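Local coordinates for PBP5 (Haemophilus influenzae, PDB 3A3J), which removes the terminal D-alanine from peptidoglycan precursor peptides as a serine D-alanyl-D-alanine carboxypeptidase, at residues D176-N180 and K181-P185; R70-P73 and D74-K77; G53-H56 and N57-V61. All coordinates share one frame; numbering follows the deposited sequence.

From the N terminus, contact 3 comes first: helix 38-51 runs out, and residues 53-61 turn the chain into strand 60-62, where it pairs with strand 85-87. Contact 2 follows inside the long loop between those two strands, closing a small turn at 72-75 near the active-site serines. Contact 1 is the hairpin of strands 176-179 and 182-185, much later in the sequence. The three follow in series, none nested in or crossing another. Contacts 1 and 2 nevertheless meet in space, Gln-184 NE2 lying 2.8 Å from Lys-77 O in a probable hydrogen bond, so hairpin and loop meet beside the active site, while contact 3 stands apart from both.

Contact 1: residues D176-N180 and K181-P185; sequences DFTFN and KIKQP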
ATOM      1  N   ASP A 176      -0.534 -21.438   0.915  1.00 27.24           N
ATOM      2  CA  ASP A 176       0.608 -22.262   0.422  1.00 28.37           C
ATOM      3  C   ASP A 176       0.654 -22.268  -1.095  1.00 27.56           C
ATOM      4  O   ASP A 176      -0.263 -21.769  -1.738  1.00 27.34           O
ATOM      5  CB  ASP A 176       0.554 -23.706   0.974  1.00 28.09           C
ATOM      6  CG  ASP A 176      -0.762 -24.383   0.686  1.00 30.06           C
ATOM      7  OD1 ASP A 176      -1.141 -24.495  -0.475  1.00 34.13           O
ATOM      8  OD2 ASP A 176      -1.477 -24.772   1.642  1.00 41.27           O
ATOM      9  N   PHE A 177       1.697 -22.862  -1.679  1.00 26.59           N
ATOM     10  CA  PHE A 177       1.747 -22.913  -3.161  1.00 26.54           C
ATOM     11  C   PHE A 177       2.556 -24.138  -3.489  1.00 26.18           C
ATOM     12  O   PHE A 177       3.646 -24.344  -2.956  1.00 25.71           O
ATOM     13  CB  PHE A 177       2.477 -21.652  -3.714  1.00 25.22           C
ATOM     14  CG  PHE A 177       2.820 -21.691  -5.221  1.00 25.20           C
ATOM     15  CD1 PHE A 177       1.856 -21.954  -6.168  1.00 25.65           C
ATOM     16  CD2 PHE A 177       4.086 -21.340  -5.669  1.00 20.58           C
ATOM     17  CE1 PHE A 177       2.173 -21.940  -7.516  1.00 24.53           C
ATOM     18  CE2 PHE A 177       4.387 -21.285  -7.060  1.00 21.72           C
ATOM     19  CZ  PHE A 177       3.429 -21.541  -7.951  1.00 21.38           C
ATOM     20  N   THR A 178       2.065 -24.906  -4.422  1.00 25.73           N
ATOM     21  CA  THR A 178       2.794 -26.085  -4.792  1.00 28.77           C
ATOM     22  C   THR A 178       3.403 -25.922  -6.209  1.00 27.65           C
ATOM     23  O   THR A 178       2.724 -25.575  -7.113  1.00 29.18           O
ATOM     24  CB  THR A 178       1.812 -27.293  -4.697  1.00 28.42           C
ATOM     25  OG1 THR A 178       1.422 -27.436  -3.327  1.00 30.52           O
ATOM     26  CG2 THR A 178       2.442 -28.613  -5.201  1.00 30.33           C
ATOM     27  N   PHE A 179       4.664 -26.247  -6.402  1.00 27.63           N
ATOM     28  CA  PHE A 179       5.205 -26.169  -7.750  1.00 27.11           C
ATOM     29  C   PHE A 179       6.362 -27.124  -7.851  1.00 27.80           C
ATOM     30  O   PHE A 179       7.147 -27.296  -6.894  1.00 28.11           O
ATOM     31  CB  PHE A 179       5.703 -24.715  -8.076  1.00 25.22           C
ATOM     32  CG  PHE A 179       6.323 -24.584  -9.441  1.00 25.84           C
ATOM     33  CD1 PHE A 179       5.538 -24.431 -10.554  1.00 26.17           C
ATOM     34  CD2 PHE A 179       7.719 -24.733  -9.615  1.00 27.31           C
ATOM     35  CE1 PHE A 179       6.117 -24.390 -11.868  1.00 25.44           C
ATOM     36  CE2 PHE A 179       8.297 -24.654 -10.923  1.00 31.09           C
ATOM     37  CZ  PHE A 179       7.471 -24.490 -12.034  1.00 27.58           C
ATOM     38  N   ASN A 180       6.555 -27.685  -9.041  1.00 30.41           N
ATOM     39  CA  ASN A 180       7.635 -28.649  -9.184  1.00 30.55           C
ATOM     40  C   ASN A 180       7.594 -29.641  -8.025  1.00 31.30           C
ATOM     41  O   ASN A 180       8.610 -29.937  -7.406  1.00 30.38           O
ATOM     42  CB  ASN A 180       8.971 -27.940  -9.195  1.00 30.79           C
ATOM     43  CG  ASN A 180      10.080 -28.813  -9.840  1.00 30.36           C
ATOM     44  OD1 ASN A 180       9.760 -29.797 -10.487  1.00 30.51           O
ATOM     45  ND2 ASN A 180      11.345 -28.488  -9.608  1.00 26.63           N
ATOM     46  N   LYS A 181       6.393 -30.113  -7.692  1.00 33.62           N
ATOM     47  CA  LYS A 181       6.224 -31.075  -6.563  1.00 36.29           C
ATOM     48  C   LYS A 181       6.650 -30.641  -5.175  1.00 35.33           C
ATOM     49  O   LYS A 181       6.663 -31.483  -4.319  1.00 36.19           O
ATOM     50  CB  LYS A 181       7.000 -32.395  -6.812  1.00 36.76           C
ATOM     51  CG  LYS A 181       6.665 -33.071  -8.125  1.00 40.43           C
ATOM     52  CD  LYS A 181       7.629 -34.220  -8.489  1.00 44.86           C
ATOM     53  CE  LYS A 181       6.835 -35.203  -9.329  1.00 47.56           C
ATOM     54  NZ  LYS A 181       5.566 -34.524  -9.792  1.00 45.10           N
ATOM     55  N   ILE A 182       7.045 -29.384  -4.954  1.00 34.55           N
ATOM     56  CA  ILE A 182       7.369 -28.883  -3.653  1.00 31.69           C
ATOM     57  C   ILE A 182       6.183 -27.942  -3.218  1.00 32.75           C
ATOM     58  O   ILE A 182       5.707 -27.103  -3.995  1.00 31.84           O
ATOM     59  CB  ILE A 182       8.643 -28.076  -3.711  1.00 32.31           C
ATOM     60  CG1 ILE A 182       9.723 -28.838  -4.511  1.00 36.08           C
ATOM     61  CG2 ILE A 182       9.102 -27.653  -2.317  1.00 28.13           C
ATOM     62  CD1 ILE A 182      10.574 -29.708  -3.697  1.00 36.69           C
ATOM     63  N   LYS A 183       5.678 -28.178  -1.998  1.00 31.86           N
ATOM     64  CA  LYS A 183       4.624 -27.420  -1.408  1.00 31.60           C
ATOM     65  C   LYS A 183       5.244 -26.520  -0.368  1.00 30.31           C
ATOM     66  O   LYS A 183       5.949 -26.988   0.508  1.00 29.04           O
ATOM     67  CB  LYS A 183       3.642 -28.366  -0.741  1.00 33.47           C
ATOM     68  CG  LYS A 183       2.364 -27.651  -0.367  1.00 37.59           C
ATOM     69  CD  LYS A 183       1.494 -28.479   0.525  1.00 37.19           C
ATOM     70  CE  LYS A 183       0.089 -28.199   0.129  1.00 40.48           C
ATOM     71  NZ  LYS A 183      -0.745 -28.565   1.309  1.00 44.69           N
ATOM     72  N   GLN A 184       5.069 -25.204  -0.474  1.00 27.77           N
ATOM     73  CA  GLN A 184       5.607 -24.394   0.605  1.00 26.92           C
ATOM     74  C   GLN A 184       4.496 -23.435   1.101  1.00 26.38           C
ATOM     75  O   GLN A 184       3.542 -23.078   0.361  1.00 27.56           O
ATOM     76  CB  GLN A 184       6.875 -23.627   0.154  1.00 27.24           C
ATOM     77  CG  GLN A 184       7.939 -24.465  -0.639  1.00 26.31           C
ATOM     78  CD  GLN A 184       9.067 -23.543  -1.177  1.00 28.17           C
ATOM     79  OE1 GLN A 184      10.095 -23.356  -0.522  1.00 28.38           O
ATOM     80  NE2 GLN A 184       8.824 -22.893  -2.305  1.00 28.76           N
ATOM     81  N   PRO A 185       4.605 -23.028   2.352  1.00 25.31           N
ATOM     82  CA  PRO A 185       3.524 -22.195   2.953  1.00 25.30           C
ATOM     83  C   PRO A 185       3.782 -20.684   2.736  1.00 24.45           C
ATOM     84  O   PRO A 185       4.920 -20.262   2.759  1.00 24.41           O
ATOM     85  CB  PRO A 185       3.621 -22.500   4.472  1.00 24.45           C
ATOM     86  CG  PRO A 185       5.075 -22.804   4.710  1.00 24.45           C
ATOM     87  CD  PRO A 185       5.615 -23.467   3.333  1.00 24.92           C
TER
HETATM   88  O   HOH W   1       6.495 -23.378  -3.414  1.00 30.67           O
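Asp-176 meets Lys-183 on one face of a tight antiparallel hairpin whose tip is formed by Asn-180 and Lys-181. The Lys-183 chain starts out anti to its backbone N (chi1 -168°) and crosses over Thr-178, whose OG1 lies 3.1 Å from Lys-183 CG. Its NZ ends 3.9 Å from Asp-176 OD2, a long salt bridge. Asn-180 and Lys-181 are the central pair of a type I' turn from Phe-179 to Ile-182; both have positive phi, which asparagine tolerates better than most residues. Asn-180 also sends ND2 to Asp-81 OD2 and Phe-79 O, tying the tip to the neighbouring loop, whereas Lys-181 points away overall, its CB lying 3.0 Å from Asn-180 O. Ile-182 N donating to Phe-179 O at 2.9 Å closes the turn, and Phe-179 N returns a bond to Ile-182 O; Phe-177 and Gln-184 are joined likewise. On the other face Gln-184 NE2 donates to Lys-77 O, in the loop of contact 2, and to a water that donates to Phe-177 O, while both phenylalanines pack on Met-78 and helix 88-98. Backbone bonding and the turn thus define this hairpin, and the long surface ion pair probably adds only modest attraction.

Contact 2: residues R70-P73 and D74-K77; sequences RNFP and DSSK
Lys-77 reaches back over the turn to Phe-72, its ammonium group donating a hydrogen bond to the phenylalanine carbonyl, with NZ 3.1 Å from Phe-72 O. The approach is from above the carbonyl plane, 63° out of it. The lysine chain gets there by a bend at chi3 (-77°), which brings its methylenes alongside the same oxygen: CD lies 3.3 Å from Phe-72 O. A long flexible side chain suits this place, its aliphatic part lying against the turn while its charged end reaches the carbonyl of Phe-72. NZ also donates to Gly-69 O, so one ammonium group links two carbonyls of the same loop. Phe-72 itself directs its ring away from the lysine. One face of that ring is met by Asn-71 CB, 4.1 Å above the plane and offset toward the rim. Ser-75 comes to the root of the phenylalanine, OG standing 3.7 Å from Phe-72 CB and oblique to the ring, while its hydroxyl is hydrogen-bonded to Asn-101 ND2. Ser-75 also places the turn beside the active site, its side chain about 7 Å from that of Lys-39, the probable proton acceptor, and about 8 Å from that of Ser-36, probably the acylated serine. Pro-73 and Asp-74 fill the middle of a type I turn from Phe-72 to Ser-75; proline fits because its ring holds phi at -64°. Lying between strands 60-62 and 85-87, the loop rests on helix 101-112, where Phe-72 packs on Asn-101, Asp-102 and Val-105, and Ser-76 OG bonds to Ser-99 O.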
ATOM      1  N   ARG A  70      19.217 -23.265  -8.698  1.00 32.02           N
ATOM      2  CA  ARG A  70      20.562 -23.453  -8.183  1.00 32.74           C
ATOM      3  C   ARG A  70      21.283 -22.173  -7.821  1.00 33.40           C
ATOM      4  O   ARG A  70      22.139 -22.203  -6.952  1.00 34.13           O
ATOM      5  CB  ARG A  70      21.474 -24.307  -9.075  1.00 33.38           C
ATOM      6  CG  ARG A  70      22.794 -24.510  -8.352  1.00 35.10           C
ATOM      7  CD  ARG A  70      23.832 -25.266  -9.123  1.00 36.91           C
ATOM      8  NE  ARG A  70      24.361 -24.474 -10.240  1.00 37.25           N
ATOM      9  CZ  ARG A  70      25.197 -24.982 -11.139  1.00 37.34           C
ATOM     10  NH1 ARG A  70      25.614 -24.235 -12.141  1.00 38.40           N
ATOM     11  NH2 ARG A  70      25.630 -26.247 -11.014  1.00 23.72           N
ATOM     12  N   ASN A  71      20.989 -21.037  -8.449  1.00 34.09           N
ATOM     13  CA  ASN A  71      21.701 -19.840  -7.989  1.00 37.05           C
ATOM     14  C   ASN A  71      21.184 -19.216  -6.723  1.00 36.30           C
ATOM     15  O   ASN A  71      21.598 -18.139  -6.427  1.00 37.18           O
ATOM     16  CB  ASN A  71      21.613 -18.714  -9.023  1.00 38.98           C
ATOM     17  CG  ASN A  71      21.900 -19.195 -10.416  1.00 45.68           C
ATOM     18  OD1 ASN A  71      22.852 -20.009 -10.656  1.00 50.42           O
ATOM     19  ND2 ASN A  71      21.056 -18.754 -11.361  1.00 49.58           N
ATOM     20  N   PHE A  72      20.238 -19.828  -6.028  1.00 34.64           N
ATOM     21  CA  PHE A  72      19.712 -19.229  -4.818  1.00 35.01           C
ATOM     22  C   PHE A  72      19.769 -20.293  -3.746  1.00 36.58           C
ATOM     23  O   PHE A  72      18.726 -20.786  -3.261  1.00 36.58           O
ATOM     24  CB  PHE A  72      18.286 -18.780  -5.096  1.00 32.87           C
ATOM     25  CG  PHE A  72      18.221 -17.733  -6.160  1.00 35.51           C
ATOM     26  CD1 PHE A  72      18.635 -16.464  -5.899  1.00 33.80           C
ATOM     27  CD2 PHE A  72      17.835 -18.045  -7.452  1.00 39.79           C
ATOM     28  CE1 PHE A  72      18.585 -15.449  -6.921  1.00 39.02           C
ATOM     29  CE2 PHE A  72      17.820 -17.049  -8.477  1.00 41.63           C
ATOM     30  CZ  PHE A  72      18.183 -15.764  -8.194  1.00 37.14           C
ATOM     31  N   PRO A  73      20.994 -20.719  -3.426  1.00 37.21           N
ATOM     32  CA  PRO A  73      21.205 -21.892  -2.616  1.00 37.63           C
ATOM     33  C   PRO A  73      20.669 -21.818  -1.141  1.00 38.63           C
ATOM     34  O   PRO A  73      20.125 -22.834  -0.642  1.00 40.28           O
ATOM     35  CB  PRO A  73      22.742 -22.070  -2.661  1.00 36.98           C
ATOM     36  CG  PRO A  73      23.271 -20.671  -2.985  1.00 38.19           C
ATOM     37  CD  PRO A  73      22.256 -20.120  -3.924  1.00 37.33           C
ATOM     38  N   ASP A  74      20.889 -20.694  -0.454  1.00 36.80           N
ATOM     39  CA  ASP A  74      20.535 -20.546   0.965  1.00 36.86           C
ATOM     40  C   ASP A  74      19.372 -19.509   1.082  1.00 35.05           C
ATOM     41  O   ASP A  74      19.412 -18.716   1.973  1.00 35.71           O
ATOM     42  CB  ASP A  74      21.773 -20.044   1.807  1.00 36.57           C
ATOM     43  CG  ASP A  74      21.423 -19.731   3.366  1.00 42.38           C
ATOM     44  OD1 ASP A  74      20.311 -19.987   3.896  1.00 43.13           O
ATOM     45  OD2 ASP A  74      22.279 -19.198   4.103  1.00 46.07           O
ATOM     46  N   SER A  75      18.393 -19.453   0.170  1.00 32.81           N
ATOM     47  CA  SER A  75      17.420 -18.373   0.289  1.00 31.32           C
ATOM     48  C   SER A  75      16.168 -18.863  -0.380  1.00 32.01           C
ATOM     49  O   SER A  75      16.176 -19.932  -1.001  1.00 33.20           O
ATOM     50  CB  SER A  75      17.943 -17.065  -0.350  1.00 30.96           C
ATOM     51  OG  SER A  75      17.967 -17.166  -1.781  1.00 29.82           O
ATOM     52  N   SER A  76      15.089 -18.112  -0.263  1.00 31.55           N
ATOM     53  CA  SER A  76      13.813 -18.646  -0.644  1.00 31.73           C
ATOM     54  C   SER A  76      13.616 -18.751  -2.136  1.00 30.22           C
ATOM     55  O   SER A  76      14.104 -17.947  -2.941  1.00 29.96           O
ATOM     56  CB  SER A  76      12.661 -17.870   0.033  1.00 32.25           C
ATOM     57  OG  SER A  76      12.569 -16.542  -0.473  1.00 37.04           O
ATOM     58  N   LYS A  77      12.846 -19.747  -2.528  1.00 30.32           N
ATOM     59  CA  LYS A  77      12.844 -20.079  -3.904  1.00 29.75           C
ATOM     60  C   LYS A  77      11.654 -20.916  -4.219  1.00 29.23           C
ATOM     61  O   LYS A  77      11.093 -21.621  -3.329  1.00 30.04           O
ATOM     62  CB  LYS A  77      14.180 -20.806  -4.253  1.00 30.38           C
ATOM     63  CG  LYS A  77      14.400 -22.098  -3.515  1.00 31.45           C
ATOM     64  CD  LYS A  77      15.918 -22.422  -3.333  1.00 37.81           C
ATOM     65  CE  LYS A  77      16.410 -22.928  -4.664  1.00 40.09           C
ATOM     66  NZ  LYS A  77      17.757 -23.484  -4.483  1.00 46.19           N
TER

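Contact 3: residues G53-H56 and N57-V61; sequences GKIH and NTDMV
Asp-59 folds its carboxylate back onto His-56, taking a nearly straight hydrogen bond from the backbone amide, with His-56 N 2.9 Å from Asp-59 OD2 and 173° at the hydrogen. The amide meets this oxygen from above the carboxylate plane, 54° out of it. In return Asp-59 N donates to His-56 O at 3.0 Å, closing a type I turn from His-56 to Asp-59. Aspartate suits this position because its short side chain, with CG anti to its carbonyl carbon (chi1 -58°), can reach a backbone N-H three residues back. Asp-59 OD2 lies 3.5 Å from Ile-55 CB, and Asp-59 OD1 is 3.5 Å from His-56 CB. Thr-58 OG1 is 3.7 Å from His-56 CB, while the end of the imidazole leads away from residues 57-61.

Further out, His-110 of helix 101-112 gives OD2 a second partner through NE2, and Ile-55 is buried against His-110, Ile-111 and helix 38-51, which suits a branched aliphatic residue. Asn-57 and Asp-59 bond by their backbones to Ala-89 and Val-88 at the start of helix 88-98. Before the turn, Gly-53 ends helix 38-51 in a Schellman motif, its positive phi being easy for a residue without a side chain. With a backbone amide and the His-110 imidazole, which probably donates, both on OD2, the carboxylate is probably favoured in its ionised form.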
ATOM      1  N   GLY A  53      -1.792  -5.207 -20.122  1.00 36.40           N
ATOM      2  CA  GLY A  53      -1.717  -6.125 -21.286  1.00 37.26           C
ATOM      3  C   GLY A  53      -0.322  -6.320 -21.908  1.00 38.04           C
ATOM      4  O   GLY A  53      -0.182  -6.945 -22.955  1.00 39.86           O
ATOM      5  N   LYS A  54       0.720  -5.830 -21.258  1.00 36.58           N
ATOM      6  CA  LYS A  54       2.068  -5.941 -21.778  1.00 35.17           C
ATOM      7  C   LYS A  54       2.661  -7.327 -21.522  1.00 35.54           C
ATOM      8  O   LYS A  54       3.678  -7.691 -22.113  1.00 33.40           O
ATOM      9  CB  LYS A  54       2.950  -4.874 -21.148  1.00 34.61           C
ATOM     10  CG  LYS A  54       2.425  -3.480 -21.450  1.00 35.30           C
ATOM     11  CD  LYS A  54       3.213  -2.331 -20.705  1.00 35.14           C
ATOM     12  CE  LYS A  54       2.649  -1.011 -21.204  1.00 40.41           C
ATOM     13  NZ  LYS A  54       2.948   0.158 -20.414  1.00 43.94           N
ATOM     14  N   ILE A  55       2.044  -8.107 -20.631  1.00 33.76           N
ATOM     15  CA  ILE A  55       2.436  -9.483 -20.502  1.00 32.40           C
ATOM     16  C   ILE A  55       1.115 -10.116 -20.136  1.00 33.78           C
ATOM     17  O   ILE A  55       0.148  -9.398 -19.817  1.00 33.32           O
ATOM     18  CB  ILE A  55       3.532  -9.749 -19.399  1.00 32.27           C
ATOM     19  CG1 ILE A  55       2.992  -9.444 -17.979  1.00 29.88           C
ATOM     20  CG2 ILE A  55       4.861  -9.006 -19.682  1.00 29.48           C
ATOM     21  CD1 ILE A  55       3.991  -9.735 -16.797  1.00 26.08           C
ATOM     22  N   HIS A  56       1.067 -11.440 -20.219  1.00 33.96           N
ATOM     23  CA  HIS A  56      -0.136 -12.208 -19.926  1.00 34.63           C
ATOM     24  C   HIS A  56       0.209 -13.292 -18.956  1.00 34.74           C
ATOM     25  O   HIS A  56       1.341 -13.730 -18.927  1.00 34.10           O
ATOM     26  CB  HIS A  56      -0.740 -12.751 -21.201  1.00 34.11           C
ATOM     27  CG  HIS A  56      -1.425 -11.686 -21.991  1.00 36.75           C
ATOM     28  ND1 HIS A  56      -0.735 -10.807 -22.809  1.00 39.34           N
ATOM     29  CD2 HIS A  56      -2.724 -11.297 -22.025  1.00 36.75           C
ATOM     30  CE1 HIS A  56      -1.574  -9.920 -23.312  1.00 37.62           C
ATOM     31  NE2 HIS A  56      -2.789 -10.201 -22.858  1.00 39.53           N
ATOM     32  N   ASN A  57      -0.732 -13.663 -18.083  1.00 36.18           N
ATOM     33  CA  ASN A  57      -0.457 -14.756 -17.159  1.00 36.46           C
ATOM     34  C   ASN A  57      -0.071 -16.050 -17.881  1.00 37.07           C
ATOM     35  O   ASN A  57       0.594 -16.911 -17.328  1.00 38.03           O
ATOM     36  CB  ASN A  57      -1.699 -15.055 -16.310  1.00 35.87           C
ATOM     37  CG  ASN A  57      -1.807 -14.156 -15.143  1.00 35.97           C
ATOM     38  OD1 ASN A  57      -2.879 -13.657 -14.828  1.00 42.15           O
ATOM     39  ND2 ASN A  57      -0.711 -13.921 -14.492  1.00 34.36           N
ATOM     40  N   THR A  58      -0.577 -16.230 -19.081  1.00 37.74           N
ATOM     41  CA  THR A  58      -0.261 -17.428 -19.842  1.00 38.37           C
ATOM     42  C   THR A  58       1.104 -17.344 -20.541  1.00 38.28           C
ATOM     43  O   THR A  58       1.558 -18.332 -21.125  1.00 38.71           O
ATOM     44  CB  THR A  58      -1.292 -17.638 -20.877  1.00 38.89           C
ATOM     45  OG1 THR A  58      -1.576 -16.344 -21.448  1.00 40.63           O
ATOM     46  CG2 THR A  58      -2.556 -18.190 -20.199  1.00 37.98           C
ATOM     47  N   ASP A  59       1.818 -16.227 -20.451  1.00 35.83           N
ATOM     48  CA  ASP A  59       3.157 -16.298 -21.025  1.00 35.05           C
ATOM     49  C   ASP A  59       3.966 -17.460 -20.421  1.00 33.90           C
ATOM     50  O   ASP A  59       4.015 -17.618 -19.230  1.00 34.17           O
ATOM     51  CB  ASP A  59       3.891 -14.986 -20.874  1.00 32.19           C
ATOM     52  CG  ASP A  59       3.150 -13.857 -21.517  1.00 32.15           C
ATOM     53  OD1 ASP A  59       2.281 -14.112 -22.376  1.00 31.68           O
ATOM     54  OD2 ASP A  59       3.441 -12.709 -21.188  1.00 27.01           O
ATOM     55  N   MET A  60       4.601 -18.255 -21.272  1.00 33.90           N
ATOM     56  CA  MET A  60       5.493 -19.347 -20.838  1.00 33.21           C
ATOM     57  C   MET A  60       6.865 -18.753 -20.893  1.00 32.63           C
ATOM     58  O   MET A  60       7.265 -18.228 -21.947  1.00 33.38           O
ATOM     59  CB  MET A  60       5.370 -20.544 -21.769  1.00 32.16           C
ATOM     60  CG  MET A  60       4.007 -21.210 -21.710  1.00 33.43           C
ATOM     61  SD  MET A  60       3.513 -21.552 -19.943  1.00 35.00           S
ATOM     62  CE  MET A  60       4.538 -22.969 -19.518  1.00 28.86           C
ATOM     63  N   VAL A  61       7.567 -18.767 -19.771  1.00 30.77           N
ATOM     64  CA  VAL A  61       8.869 -18.160 -19.678  1.00 29.86           C
ATOM     65  C   VAL A  61       9.915 -19.279 -19.569  1.00 30.69           C
ATOM     66  O   VAL A  61       9.749 -20.208 -18.756  1.00 29.28           O
ATOM     67  CB  VAL A  61       8.954 -17.305 -18.414  1.00 28.72           C
ATOM     68  CG1 VAL A  61      10.373 -16.692 -18.172  1.00 28.52           C
ATOM     69  CG2 VAL A  61       7.953 -16.185 -18.515  1.00 29.47           C
TER